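Local coordinates for protein TetR-like transcriptional regulator (PDB 3F1B) that probably binds DNA at transcription control regions and regulates gene expression, as other TetR-family regulators do, at residues 17-22 with 49-54; 85-90 with 141-146; 107-112 with 164-169; 30-35 with 60-65. All blocks are in the same frame, centred on the assembly; numbering follows the deposited sequence.

Contact 1 (17-22 with 49-54); sequences QQMLDA and PMLYLY. With SO4 (sulfate ion), chain C.
M19 reaches from helix 12-30 to helix 48-54 and makes every contact between the two segments. It is a selenomethionine, with SE in place of sulfur. Its CB points toward the other helix. CG lies anti to the carbonyl carbon (chi1 -84°), and the chain then runs extended to its tip. M19 CG passes L51 CD2 at 4.1 Å, and L51 runs the other way alongside it. M19 SE comes next, 3.8 Å from CG of Y54. It sits 4.2 Å from the centroid of the Y54 ring, 32° off the ring normal. This is an oblique Met-aromatic contact, with Y54 roughly perpendicular to the M19 chain. Helix 48-54 lies in the predicted helix-turn-helix motif, where it follows helix 37-43. M19 therefore ties the first helix of the DNA-binding domain to the second helix of that motif. The short helix segments cross at -102°, with their axes 11.7 Å apart. M19 CE ends 3.5 Å from L51 CA and 3.6 Å from Y54 CD2. M50, bent at chi2 and chi3, brings its CE to 3.7 Å from M19 CE. Y52 OH makes a weak bond to a sulfate ion also held by M37 N and D38 N.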
loop_
_atom_site.group_PDB
_atom_site.type_symbol
_atom_site.label_atom_id
_atom_site.label_comp_id
_atom_site.label_asym_id
_atom_site.label_seq_id
_atom_site.Cartn_x
_atom_site.Cartn_y
_atom_site.Cartn_z
ATOM N N GLN A 17 6.917 27.044 1.643
ATOM C CA GLN A 17 6.724 26.135 2.752
ATOM C C GLN A 17 5.330 26.250 3.349
ATOM O O GLN A 17 4.776 25.238 3.800
ATOM C CB GLN A 17 7.835 26.269 3.801
ATOM C CG GLN A 17 7.453 25.945 5.251
ATOM C CD GLN A 17 7.274 27.210 6.108
ATOM O OE1 GLN A 17 8.040 27.445 7.038
ATOM N NE2 GLN A 17 6.285 28.043 5.771
ATOM N N GLN A 18 4.739 27.443 3.315
ATOM C CA GLN A 18 3.380 27.592 3.817
ATOM C C GLN A 18 2.350 26.918 2.918
ATOM O O GLN A 18 1.366 26.343 3.415
ATOM C CB GLN A 18 3.035 29.044 3.955
ATOM C CG GLN A 18 3.534 29.656 5.195
ATOM C CD GLN A 18 3.163 31.118 5.260
ATOM O OE1 GLN A 18 2.281 31.580 4.519
ATOM N NE2 GLN A 18 3.836 31.863 6.128
HETATM N N MSE A 19 2.579 26.977 1.605
HETATM C CA MSE A 19 1.665 26.390 0.621
HETATM C C MSE A 19 1.759 24.876 0.622
HETATM O O MSE A 19 0.777 24.203 0.430
HETATM C CB MSE A 19 2.003 26.879 -0.784
HETATM C CG MSE A 19 1.393 28.202 -1.133
HETATM SE SE MSE A 19 2.104 28.999 -2.782
HETATM C CE MSE A 19 0.658 30.264 -3.071
ATOM N N LEU A 20 2.955 24.352 0.797
ATOM C CA LEU A 20 3.179 22.930 0.788
ATOM C C LEU A 20 2.680 22.258 2.080
ATOM O O LEU A 20 2.109 21.155 2.042
ATOM C CB LEU A 20 4.652 22.624 0.455
ATOM C CG LEU A 20 5.095 22.944 -1.006
ATOM C CD1 LEU A 20 6.600 22.934 -1.162
ATOM C CD2 LEU A 20 4.508 22.053 -2.083
ATOM N N ASP A 21 2.828 22.946 3.211
ATOM C CA ASP A 21 2.291 22.449 4.483
ATOM C C ASP A 21 0.781 22.313 4.444
ATOM O O ASP A 21 0.193 21.390 5.016
ATOM C CB ASP A 21 2.638 23.417 5.616
ATOM C CG ASP A 21 4.092 23.390 5.977
ATOM O OD1 ASP A 21 4.515 24.199 6.809
ATOM O OD2 ASP A 21 4.832 22.553 5.429
ATOM N N ALA A 22 0.145 23.275 3.800
ATOM C CA ALA A 22 -1.308 23.304 3.711
ATOM C C ALA A 22 -1.830 22.260 2.712
ATOM O O ALA A 22 -2.932 21.744 2.868
ATOM C CB ALA A 22 -1.750 24.684 3.286
ATOM N N PRO A 49 -5.973 32.638 -6.891
ATOM C CA PRO A 49 -5.098 33.141 -7.944
ATOM C C PRO A 49 -3.606 33.051 -7.587
ATOM O O PRO A 49 -2.794 32.709 -8.463
ATOM C CB PRO A 49 -5.525 34.616 -8.099
ATOM C CG PRO A 49 -6.934 34.688 -7.605
ATOM C CD PRO A 49 -7.193 33.460 -6.738
HETATM N N MSE A 50 -3.262 33.365 -6.335
HETATM C CA MSE A 50 -1.899 33.256 -5.832
HETATM C C MSE A 50 -1.333 31.866 -5.999
HETATM O O MSE A 50 -0.270 31.698 -6.612
HETATM C CB MSE A 50 -1.856 33.601 -4.361
HETATM C CG MSE A 50 -1.361 34.985 -4.075
HETATM SE SE MSE A 50 0.562 34.966 -4.395
HETATM C CE MSE A 50 1.075 33.962 -2.780
ATOM N N LEU A 51 -2.045 30.876 -5.451
ATOM C CA LEU A 51 -1.662 29.470 -5.567
ATOM C C LEU A 51 -1.312 29.073 -7.027
ATOM O O LEU A 51 -0.271 28.468 -7.293
ATOM C CB LEU A 51 -2.807 28.592 -5.053
ATOM C CG LEU A 51 -2.596 27.529 -3.990
ATOM C CD1 LEU A 51 -3.616 26.447 -4.171
ATOM C CD2 LEU A 51 -1.230 26.927 -3.972
ATOM N N TYR A 52 -2.187 29.422 -7.966
ATOM C CA TYR A 52 -1.968 29.069 -9.373
ATOM C C TYR A 52 -0.751 29.725 -9.991
ATOM O O TYR A 52 -0.170 29.181 -10.937
ATOM C CB TYR A 52 -3.197 29.406 -10.203
ATOM C CG TYR A 52 -4.258 28.373 -10.081
ATOM C CD1 TYR A 52 -5.244 28.497 -9.139
ATOM C CD2 TYR A 52 -4.252 27.250 -10.888
ATOM C CE1 TYR A 52 -6.213 27.525 -9.004
ATOM C CE2 TYR A 52 -5.221 26.271 -10.778
ATOM C CZ TYR A 52 -6.209 26.413 -9.838
ATOM O OH TYR A 52 -7.201 25.454 -9.706
ATOM N N LEU A 53 -0.373 30.894 -9.478
ATOM C CA LEU A 53 0.880 31.524 -9.916
ATOM C C LEU A 53 2.135 30.771 -9.414
ATOM O O LEU A 53 3.226 31.026 -9.897
ATOM C CB LEU A 53 0.945 33.043 -9.572
ATOM C CG LEU A 53 -0.079 34.020 -10.164
ATOM C CD1 LEU A 53 0.098 35.384 -9.586
ATOM C CD2 LEU A 53 0.049 34.079 -11.668
ATOM N N TYR A 54 1.972 29.858 -8.456
ATOM C CA TYR A 54 3.087 29.031 -8.003
ATOM C C TYR A 54 2.924 27.642 -8.547
ATOM O O TYR A 54 3.909 27.035 -8.978
ATOM C CB TYR A 54 3.255 28.979 -6.471
ATOM C CG TYR A 54 3.771 30.254 -5.902
ATOM C CD1 TYR A 54 5.134 30.438 -5.628
ATOM C CD2 TYR A 54 2.894 31.328 -5.676
ATOM C CE1 TYR A 54 5.605 31.685 -5.115
ATOM C CE2 TYR A 54 3.342 32.575 -5.183
ATOM C CZ TYR A 54 4.678 32.747 -4.891
ATOM O OH TYR A 54 5.042 33.985 -4.389
HETATM S S SO4 C . -10.386 23.381 -7.613
HETATM O O1 SO4 C . -10.602 23.976 -6.299
HETATM O O2 SO4 C . -9.977 24.486 -8.488
HETATM O O3 SO4 C . -9.360 22.335 -7.556
HETATM O O4 SO4 C . -11.623 22.787 -8.111
#

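Contact 2 (85-90 with 141-146); sequences LSPREQ and LESSTK
P87 packs against the backbone of S143 and S144 in this surface contact. CB of P87 points toward segment 141-146. P87 CG is the leading atom of the ring and lies 3.1 Å from the carbonyl O of S143. This is a carbon-to-oxygen approach, not a hydrogen bond. The next residue is touched as well, with P87 CG 3.8 Å from S144 CA. An apolar touch adds to this, where P87 CB faces S144 CB at 4.1 Å.

The polar contact across the segments comes from R88. Its chain bends at chi2 and chi3, which brings the guanidinium round to S144. R88 NH2 lies 2.6 Å from S144 OG. The hydroxyl meets the edge of the guanidinium, near its plane. The N-H...O angle is only 122°, so this hydrogen bond is weak despite the short distance. R88 also makes a cation-pi contact with W191 of helix 179-196, and S144 packs on W191 too.

Both segments belong to the helical C-terminal domain of the TetR fold. Here the start of helix 87-104 meets S143 and S144.

Capping bonds shape the first segment. S86 is the N-cap of helix 87-104, and its OG accepts a weak bond from E89 N at 3.4 Å. The carbonyl O of S86 also accepts from two amides, E89 N at 2.8 Å and Q90 N. These bonds fix the first turn, from which P87 and R88 reach across. Beyond that turn, the E89 carboxylate forms salt bridges with R92 and R93.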
loop_
_atom_site.group_PDB
_atom_site.type_symbol
_atom_site.label_atom_id
_atom_site.label_comp_id
_atom_site.label_asym_id
_atom_site.label_seq_id
_atom_site.Cartn_x
_atom_site.Cartn_y
_atom_site.Cartn_z
ATOM N N LEU A 85 29.367 1.082 9.507
ATOM C CA LEU A 85 28.216 0.473 10.202
ATOM C C LEU A 85 27.979 -1.006 9.826
ATOM O O LEU A 85 28.021 -1.398 8.658
ATOM C CB LEU A 85 26.939 1.298 10.009
ATOM C CG LEU A 85 26.800 2.741 10.503
ATOM C CD1 LEU A 85 25.343 3.236 10.334
ATOM C CD2 LEU A 85 27.259 2.876 11.934
ATOM N N SER A 86 27.754 -1.842 10.827
ATOM C CA SER A 86 27.397 -3.216 10.546
ATOM C C SER A 86 26.031 -3.230 9.823
ATOM O O SER A 86 25.180 -2.353 10.080
ATOM C CB SER A 86 27.341 -3.995 11.854
ATOM O OG SER A 86 26.523 -3.306 12.772
ATOM N N PRO A 87 25.827 -4.190 8.885
ATOM C CA PRO A 87 24.510 -4.401 8.267
ATOM C C PRO A 87 23.406 -4.215 9.301
ATOM O O PRO A 87 22.468 -3.434 9.078
ATOM C CB PRO A 87 24.564 -5.868 7.830
ATOM C CG PRO A 87 26.083 -6.238 7.838
ATOM C CD PRO A 87 26.853 -5.009 8.217
ATOM N N ARG A 88 23.558 -4.882 10.449
ATOM C CA ARG A 88 22.561 -4.867 11.513
ATOM C C ARG A 88 22.229 -3.429 11.956
ATOM O O ARG A 88 21.059 -3.090 12.226
ATOM C CB ARG A 88 23.144 -5.591 12.698
ATOM C CG ARG A 88 22.350 -6.710 13.175
ATOM C CD ARG A 88 23.333 -7.870 13.498
ATOM N NE ARG A 88 23.710 -8.664 12.309
ATOM C CZ ARG A 88 24.640 -8.327 11.400
ATOM N NH1 ARG A 88 25.331 -7.190 11.497
ATOM N NH2 ARG A 88 24.889 -9.140 10.376
ATOM N N GLU A 89 23.267 -2.592 12.051
ATOM C CA GLU A 89 23.120 -1.274 12.629
ATOM C C GLU A 89 22.564 -0.332 11.568
ATOM O O GLU A 89 21.831 0.604 11.885
ATOM C CB GLU A 89 24.442 -0.789 13.197
ATOM C CG GLU A 89 24.389 0.611 13.762
ATOM C CD GLU A 89 23.436 0.762 14.938
ATOM O OE1 GLU A 89 23.040 1.922 15.199
ATOM O OE2 GLU A 89 23.091 -0.242 15.613
ATOM N N GLN A 90 22.875 -0.613 10.309
ATOM C CA GLN A 90 22.259 0.135 9.212
ATOM C C GLN A 90 20.764 -0.087 9.149
ATOM O O GLN A 90 19.999 0.865 9.142
ATOM C CB GLN A 90 22.878 -0.253 7.910
ATOM C CG GLN A 90 24.294 0.172 7.815
ATOM C CD GLN A 90 24.896 -0.206 6.494
ATOM O OE1 GLN A 90 25.653 0.578 5.893
ATOM N NE2 GLN A 90 24.569 -1.412 6.018
ATOM N N LEU A 141 20.619 -7.188 3.839
ATOM C CA LEU A 141 20.314 -8.516 4.348
ATOM C C LEU A 141 21.383 -9.475 3.810
ATOM O O LEU A 141 21.832 -10.346 4.524
ATOM C CB LEU A 141 18.880 -8.980 4.004
ATOM C CG LEU A 141 17.745 -8.262 4.728
ATOM C CD1 LEU A 141 16.425 -8.771 4.225
ATOM C CD2 LEU A 141 17.809 -8.369 6.262
ATOM N N GLU A 142 21.818 -9.286 2.567
ATOM C CA GLU A 142 22.911 -10.101 2.030
ATOM C C GLU A 142 24.239 -9.777 2.726
ATOM O O GLU A 142 24.924 -10.677 3.234
ATOM C CB GLU A 142 23.035 -9.941 0.522
ATOM C CG GLU A 142 23.796 -11.098 -0.138
ATOM C CD GLU A 142 23.160 -11.572 -1.455
ATOM O OE1 GLU A 142 22.254 -10.870 -1.981
ATOM O OE2 GLU A 142 23.566 -12.654 -1.957
ATOM N N SER A 143 24.561 -8.483 2.759
ATOM C CA SER A 143 25.657 -7.901 3.546
ATOM C C SER A 143 25.707 -8.417 4.991
ATOM O O SER A 143 26.729 -8.304 5.661
ATOM C CB SER A 143 25.544 -6.370 3.533
ATOM O OG SER A 143 26.801 -5.724 3.694
ATOM N N SER A 144 24.615 -8.983 5.486
ATOM C CA SER A 144 24.703 -9.663 6.754
ATOM C C SER A 144 25.298 -11.058 6.553
ATOM O O SER A 144 26.456 -11.162 6.170
ATOM C CB SER A 144 23.367 -9.725 7.449
ATOM O OG SER A 144 23.504 -10.519 8.612
ATOM N N THR A 145 24.511 -12.117 6.784
ATOM C CA THR A 145 25.037 -13.502 6.867
ATOM C C THR A 145 26.056 -13.925 5.776
ATOM O O THR A 145 25.796 -13.797 4.577
ATOM C CB THR A 145 23.879 -14.570 7.001
ATOM O OG1 THR A 145 22.823 -14.049 7.824
ATOM C CG2 THR A 145 24.385 -15.899 7.616
ATOM N N LYS A 146 27.223 -14.407 6.219
ATOM C CA LYS A 146 28.141 -15.194 5.365
ATOM C C LYS A 146 28.072 -16.689 5.722
ATOM O O LYS A 146 27.042 -17.192 6.196
ATOM C CB LYS A 146 29.592 -14.675 5.425
ATOM C CG LYS A 146 30.342 -14.988 6.727
ATOM C CD LYS A 146 31.842 -14.683 6.644
ATOM C CE LYS A 146 32.129 -13.239 6.236
ATOM N NZ LYS A 146 31.339 -12.263 7.036
#

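Contact 3 (107-112 with 164-169); sequences KSWMVL and AGEAVA
W109 CG stands anti to the backbone N (chi1 169°), and chi2 of -112° turns the indole toward helix 153-173. This sends the six-membered part of the ring system out ahead, to A169 and E166. W109 CZ2 comes within 3.6 Å of A169 CB. The methyl lies 3.5 Å above the ring plane, nearer the edge of the ring system than its centre. W109 CE2 is 3.8 Å from A169 CB. One turn earlier on the helix, the carbonyl O of E166 lies 3.7 Å from W109 CZ2. The contact lies deep in the helical C-terminal domain of the TetR fold, and all three touching residues are buried. It joins helix 106-115 to helix 153-173. A167 and V168 of the latter helix pack on the second subunit, so W109 touches a helix of the dimer interface. More aromatic rings surround the indole: Y113 stacks on it and F98 meets it edge-to-face. W109 NE1 makes a weak hydrogen bond to D170. An alanine here is likely to open a gap beside A169 and leave D170 without this N-H partner. The aliphatic part of E166 also comes near, with CG 4.4 Å from W109 CH2. The buried carboxylate of E166 is paired with R130 in a salt bridge.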
loop_
_atom_site.group_PDB
_atom_site.type_symbol
_atom_site.label_atom_id
_atom_site.label_comp_id
_atom_site.label_asym_id
_atom_site.label_seq_id
_atom_site.Cartn_x
_atom_site.Cartn_y
_atom_site.Cartn_z
ATOM N N LYS A 107 1.136 13.138 8.490
ATOM C CA LYS A 107 0.407 13.661 7.370
ATOM C C LYS A 107 1.189 13.369 6.068
ATOM O O LYS A 107 0.605 13.078 5.006
ATOM C CB LYS A 107 0.129 15.135 7.633
ATOM C CG LYS A 107 -1.023 15.366 8.629
ATOM C CD LYS A 107 -0.710 16.395 9.765
ATOM C CE LYS A 107 -0.492 15.720 11.182
ATOM N NZ LYS A 107 0.946 15.331 11.458
ATOM N N SER A 108 2.512 13.396 6.178
ATOM C CA SER A 108 3.344 13.300 5.023
ATOM C C SER A 108 3.589 11.855 4.697
ATOM O O SER A 108 3.777 11.513 3.521
ATOM C CB SER A 108 4.655 14.055 5.213
ATOM O OG SER A 108 5.084 14.008 6.556
ATOM N N TRP A 109 3.549 11.005 5.724
ATOM C CA TRP A 109 3.566 9.584 5.507
ATOM C C TRP A 109 2.331 9.148 4.752
ATOM O O TRP A 109 2.426 8.330 3.845
ATOM C CB TRP A 109 3.619 8.827 6.820
ATOM C CG TRP A 109 3.374 7.376 6.601
ATOM C CD1 TRP A 109 2.293 6.661 7.011
ATOM C CD2 TRP A 109 4.227 6.445 5.854
ATOM N NE1 TRP A 109 2.422 5.335 6.594
ATOM C CE2 TRP A 109 3.601 5.181 5.899
ATOM C CE3 TRP A 109 5.447 6.576 5.149
ATOM C CZ2 TRP A 109 4.144 4.042 5.263
ATOM C CZ3 TRP A 109 5.972 5.457 4.516
ATOM C CH2 TRP A 109 5.320 4.195 4.587
HETATM N N MSE A 110 1.180 9.704 5.109
HETATM C CA MSE A 110 -0.044 9.390 4.393
HETATM C C MSE A 110 -0.034 9.747 2.916
HETATM O O MSE A 110 -0.465 8.927 2.077
HETATM C CB MSE A 110 -1.238 10.052 5.055
HETATM C CG MSE A 110 -1.644 9.314 6.301
HETATM SE SE MSE A 110 -2.846 10.429 7.326
HETATM C CE MSE A 110 -4.493 9.967 6.343
ATOM N N VAL A 111 0.442 10.962 2.588
ATOM C CA VAL A 111 0.556 11.384 1.186
ATOM C C VAL A 111 1.508 10.400 0.453
ATOM O O VAL A 111 1.200 9.883 -0.646
ATOM C CB VAL A 111 0.957 12.879 1.095
ATOM C CG1 VAL A 111 1.369 13.264 -0.303
ATOM C CG2 VAL A 111 -0.210 13.777 1.555
ATOM N N LEU A 112 2.607 10.059 1.117
ATOM C CA LEU A 112 3.647 9.259 0.510
ATOM C C LEU A 112 3.184 7.834 0.274
ATOM O O LEU A 112 3.307 7.308 -0.825
ATOM C CB LEU A 112 4.878 9.241 1.399
ATOM C CG LEU A 112 6.059 10.119 1.032
ATOM C CD1 LEU A 112 5.813 11.234 0.018
ATOM C CD2 LEU A 112 6.683 10.648 2.287
ATOM N N ALA A 164 6.023 -5.255 5.487
ATOM C CA ALA A 164 5.719 -5.259 6.923
ATOM C C ALA A 164 5.946 -3.865 7.560
ATOM O O ALA A 164 5.127 -3.403 8.308
ATOM C CB ALA A 164 6.542 -6.356 7.645
ATOM N N GLY A 165 7.040 -3.215 7.191
ATOM C CA GLY A 165 7.395 -1.884 7.633
ATOM C C GLY A 165 6.378 -0.852 7.219
ATOM O O GLY A 165 6.081 0.093 7.996
ATOM N N GLU A 166 5.824 -1.033 6.015
ATOM C CA GLU A 166 4.825 -0.092 5.510
ATOM C C GLU A 166 3.597 -0.203 6.332
ATOM O O GLU A 166 3.098 0.816 6.777
ATOM C CB GLU A 166 4.465 -0.408 4.081
ATOM C CG GLU A 166 5.535 0.034 3.126
ATOM C CD GLU A 166 5.252 -0.417 1.716
ATOM O OE1 GLU A 166 4.983 -1.611 1.482
ATOM O OE2 GLU A 166 5.324 0.396 0.821
ATOM N N ALA A 167 3.122 -1.425 6.589
ATOM C CA ALA A 167 1.869 -1.552 7.314
ATOM C C ALA A 167 2.045 -1.150 8.771
ATOM O O ALA A 167 1.123 -0.650 9.393
ATOM C CB ALA A 167 1.327 -2.980 7.225
ATOM N N VAL A 168 3.234 -1.367 9.314
ATOM C CA VAL A 168 3.507 -1.078 10.727
ATOM C C VAL A 168 3.650 0.458 10.914
ATOM O O VAL A 168 3.065 1.029 11.830
ATOM C CB VAL A 168 4.750 -1.884 11.243
ATOM C CG1 VAL A 168 5.314 -1.287 12.529
ATOM C CG2 VAL A 168 4.359 -3.362 11.506
ATOM N N ALA A 169 4.398 1.083 10.007
ATOM C CA ALA A 169 4.470 2.505 9.883
ATOM C C ALA A 169 3.072 3.093 9.987
ATOM O O ALA A 169 2.872 4.000 10.785
ATOM C CB ALA A 169 5.127 2.888 8.573
#

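Contact 4 (30-35 with 60-65); sequences RGFHET and ELFAAC
F32 and F62 form a T-shaped aromatic pair inside the DNA-binding domain of the TetR fold. F32 lies in the link between helix 12-30 and helix 37-43, and F62 lies on helix 58-77. The edge of F32 points at the face of F62. The ring centroids are 5.1 Å apart and the planes meet at 75°. F32 CD1 leads, 3.6 Å from F62 CG, and stands over the outer part of the F62 ring. F32 CE1 follows, 3.8 Å from F62 CB. That methylene group lies in the plane of the F32 ring. In both residues CG is anti to the backbone N (chi1 175° in F32), which turns each ring into the space between the segments.

Further rings extend the pair. F27 meets F62 edge-to-face, and F32 meets H33 of the second subunit edge-to-face. A leucine in place of F62 would probably take away the flat face that receives the F32 edge and leave that ring freer to shift.

K58 makes a cation-pi contact with F32 and donates to the carbonyl O atoms of F32 and H33. G31 follows the helix end. With phi positive, a CB here would press on the carbonyl O of R30, which suits glycine. T35 OG1 gives a weak bond to G31 O. R30 folds back along the same loop. Its NE donates to the carbonyl O of E34 at 2.7 Å, approaching from above the carbonyl plane, 37° out of it.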
loop_
_atom_site.group_PDB
_atom_site.type_symbol
_atom_site.label_atom_id
_atom_site.label_comp_id
_atom_site.label_asym_id
_atom_site.label_seq_id
_atom_site.Cartn_x
_atom_site.Cartn_y
_atom_site.Cartn_z
ATOM N N ARG A 30 -8.036 14.467 2.875
ATOM C CA ARG A 30 -9.145 14.173 1.956
ATOM C C ARG A 30 -8.787 13.267 0.790
ATOM O O ARG A 30 -9.678 12.796 0.079
ATOM C CB ARG A 30 -9.699 15.469 1.367
ATOM C CG ARG A 30 -10.016 16.549 2.382
ATOM C CD ARG A 30 -11.282 17.344 1.977
ATOM N NE ARG A 30 -11.157 18.038 0.688
ATOM C CZ ARG A 30 -11.385 19.339 0.493
ATOM N NH1 ARG A 30 -11.765 20.119 1.502
ATOM N NH2 ARG A 30 -11.248 19.864 -0.720
ATOM N N GLY A 31 -7.501 13.054 0.560
ATOM C CA GLY A 31 -7.069 12.327 -0.617
ATOM C C GLY A 31 -7.030 13.202 -1.847
ATOM O O GLY A 31 -7.695 14.243 -1.883
ATOM N N PHE A 32 -6.281 12.757 -2.860
ATOM C CA PHE A 32 -5.997 13.543 -4.066
ATOM C C PHE A 32 -7.222 14.041 -4.819
ATOM O O PHE A 32 -7.313 15.230 -5.109
ATOM C CB PHE A 32 -5.068 12.807 -5.046
ATOM C CG PHE A 32 -4.852 13.552 -6.355
ATOM C CD1 PHE A 32 -3.796 14.450 -6.495
ATOM C CD2 PHE A 32 -5.716 13.366 -7.442
ATOM C CE1 PHE A 32 -3.587 15.150 -7.682
ATOM C CE2 PHE A 32 -5.518 14.068 -8.636
ATOM C CZ PHE A 32 -4.445 14.979 -8.746
ATOM N N HIS A 33 -8.140 13.132 -5.169
ATOM C CA HIS A 33 -9.292 13.493 -5.995
ATOM C C HIS A 33 -10.252 14.478 -5.262
ATOM O O HIS A 33 -10.761 15.421 -5.886
ATOM C CB HIS A 33 -10.007 12.222 -6.485
ATOM C CG HIS A 33 -10.523 12.305 -7.894
ATOM N ND1 HIS A 33 -11.861 12.477 -8.201
ATOM C CD2 HIS A 33 -9.882 12.199 -9.079
ATOM C CE1 HIS A 33 -12.013 12.500 -9.514
ATOM N NE2 HIS A 33 -10.828 12.329 -10.071
ATOM N N GLU A 34 -10.464 14.273 -3.952
ATOM C CA GLU A 34 -11.408 15.074 -3.148
ATOM C C GLU A 34 -10.764 16.310 -2.509
ATOM O O GLU A 34 -11.448 17.095 -1.849
ATOM C CB GLU A 34 -12.097 14.214 -2.080
ATOM C CG GLU A 34 -13.518 14.678 -1.663
ATOM C CD GLU A 34 -14.635 14.195 -2.606
ATOM O OE1 GLU A 34 -15.821 14.168 -2.191
ATOM O OE2 GLU A 34 -14.338 13.840 -3.767
ATOM N N THR A 35 -9.455 16.472 -2.698
ATOM C CA THR A 35 -8.783 17.730 -2.385
ATOM C C THR A 35 -8.970 18.725 -3.539
ATOM O O THR A 35 -8.913 18.333 -4.696
ATOM C CB THR A 35 -7.281 17.510 -2.075
ATOM O OG1 THR A 35 -7.142 17.136 -0.696
ATOM C CG2 THR A 35 -6.466 18.767 -2.327
ATOM N N GLU A 60 0.279 19.252 -10.194
ATOM C CA GLU A 60 1.580 19.888 -10.137
ATOM C C GLU A 60 1.962 20.243 -8.685
ATOM O O GLU A 60 3.101 20.030 -8.255
ATOM C CB GLU A 60 1.582 21.133 -11.013
ATOM C CG GLU A 60 2.914 21.878 -11.066
ATOM C CD GLU A 60 3.792 21.423 -12.213
ATOM O OE1 GLU A 60 3.448 21.774 -13.363
ATOM O OE2 GLU A 60 4.817 20.724 -11.987
ATOM N N LEU A 61 0.993 20.754 -7.934
ATOM C CA LEU A 61 1.141 21.000 -6.515
ATOM C C LEU A 61 1.348 19.690 -5.762
ATOM O O LEU A 61 2.142 19.598 -4.822
ATOM C CB LEU A 61 -0.119 21.689 -5.988
ATOM C CG LEU A 61 0.077 22.639 -4.809
ATOM C CD1 LEU A 61 -1.236 22.973 -4.140
ATOM C CD2 LEU A 61 1.091 22.131 -3.810
ATOM N N PHE A 62 0.608 18.671 -6.199
ATOM C CA PHE A 62 0.684 17.342 -5.623
ATOM C C PHE A 62 2.043 16.747 -5.843
ATOM O O PHE A 62 2.555 16.102 -4.973
ATOM C CB PHE A 62 -0.345 16.387 -6.226
ATOM C CG PHE A 62 -0.379 15.082 -5.524
ATOM C CD1 PHE A 62 -0.876 14.999 -4.225
ATOM C CD2 PHE A 62 0.137 13.956 -6.105
ATOM C CE1 PHE A 62 -0.901 13.797 -3.528
ATOM C CE2 PHE A 62 0.116 12.731 -5.424
ATOM C CZ PHE A 62 -0.404 12.653 -4.126
ATOM N N ALA A 63 2.625 16.948 -7.008
ATOM C CA ALA A 63 3.983 16.467 -7.230
ATOM C C ALA A 63 5.007 17.291 -6.394
ATOM O O ALA A 63 5.981 16.732 -5.894
ATOM C CB ALA A 63 4.314 16.533 -8.737
ATOM N N ALA A 64 4.808 18.609 -6.246
ATOM C CA ALA A 64 5.782 19.412 -5.437
ATOM C C ALA A 64 5.772 18.905 -3.988
ATOM O O ALA A 64 6.774 18.549 -3.400
ATOM C CB ALA A 64 5.462 20.885 -5.488
ATOM N N CYS A 65 4.578 18.822 -3.458
ATOM C CA CYS A 65 4.338 18.215 -2.176
ATOM C C CYS A 65 4.934 16.823 -2.069
ATOM O O CYS A 65 5.585 16.494 -1.071
ATOM C CB CYS A 65 2.830 18.142 -1.985
ATOM S SG CYS A 65 2.429 18.204 -0.295
#

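Contacts 1 and 4 share the DNA-binding domain, with centres 12 Å apart. Their segments alternate along the chain, and they touch where L20 of helix 12-30 packs on L61 and A64 of helix 58-77. Both close before contacts 2 and 3 open, so the C-terminal domain follows the DNA-binding domain. The segments of contacts 2 and 3 also alternate, but their centres are 24 Å apart and they do not touch. Contacts 1 and 2 lie on opposite sides of the chain's centre, 43 Å apart between centres. Contact 3 meets contact 4 where V111 packs on F62, so helix 106-115 joins the two domains at helix 58-77. Contacts 3 and 4 both reach the second subunit.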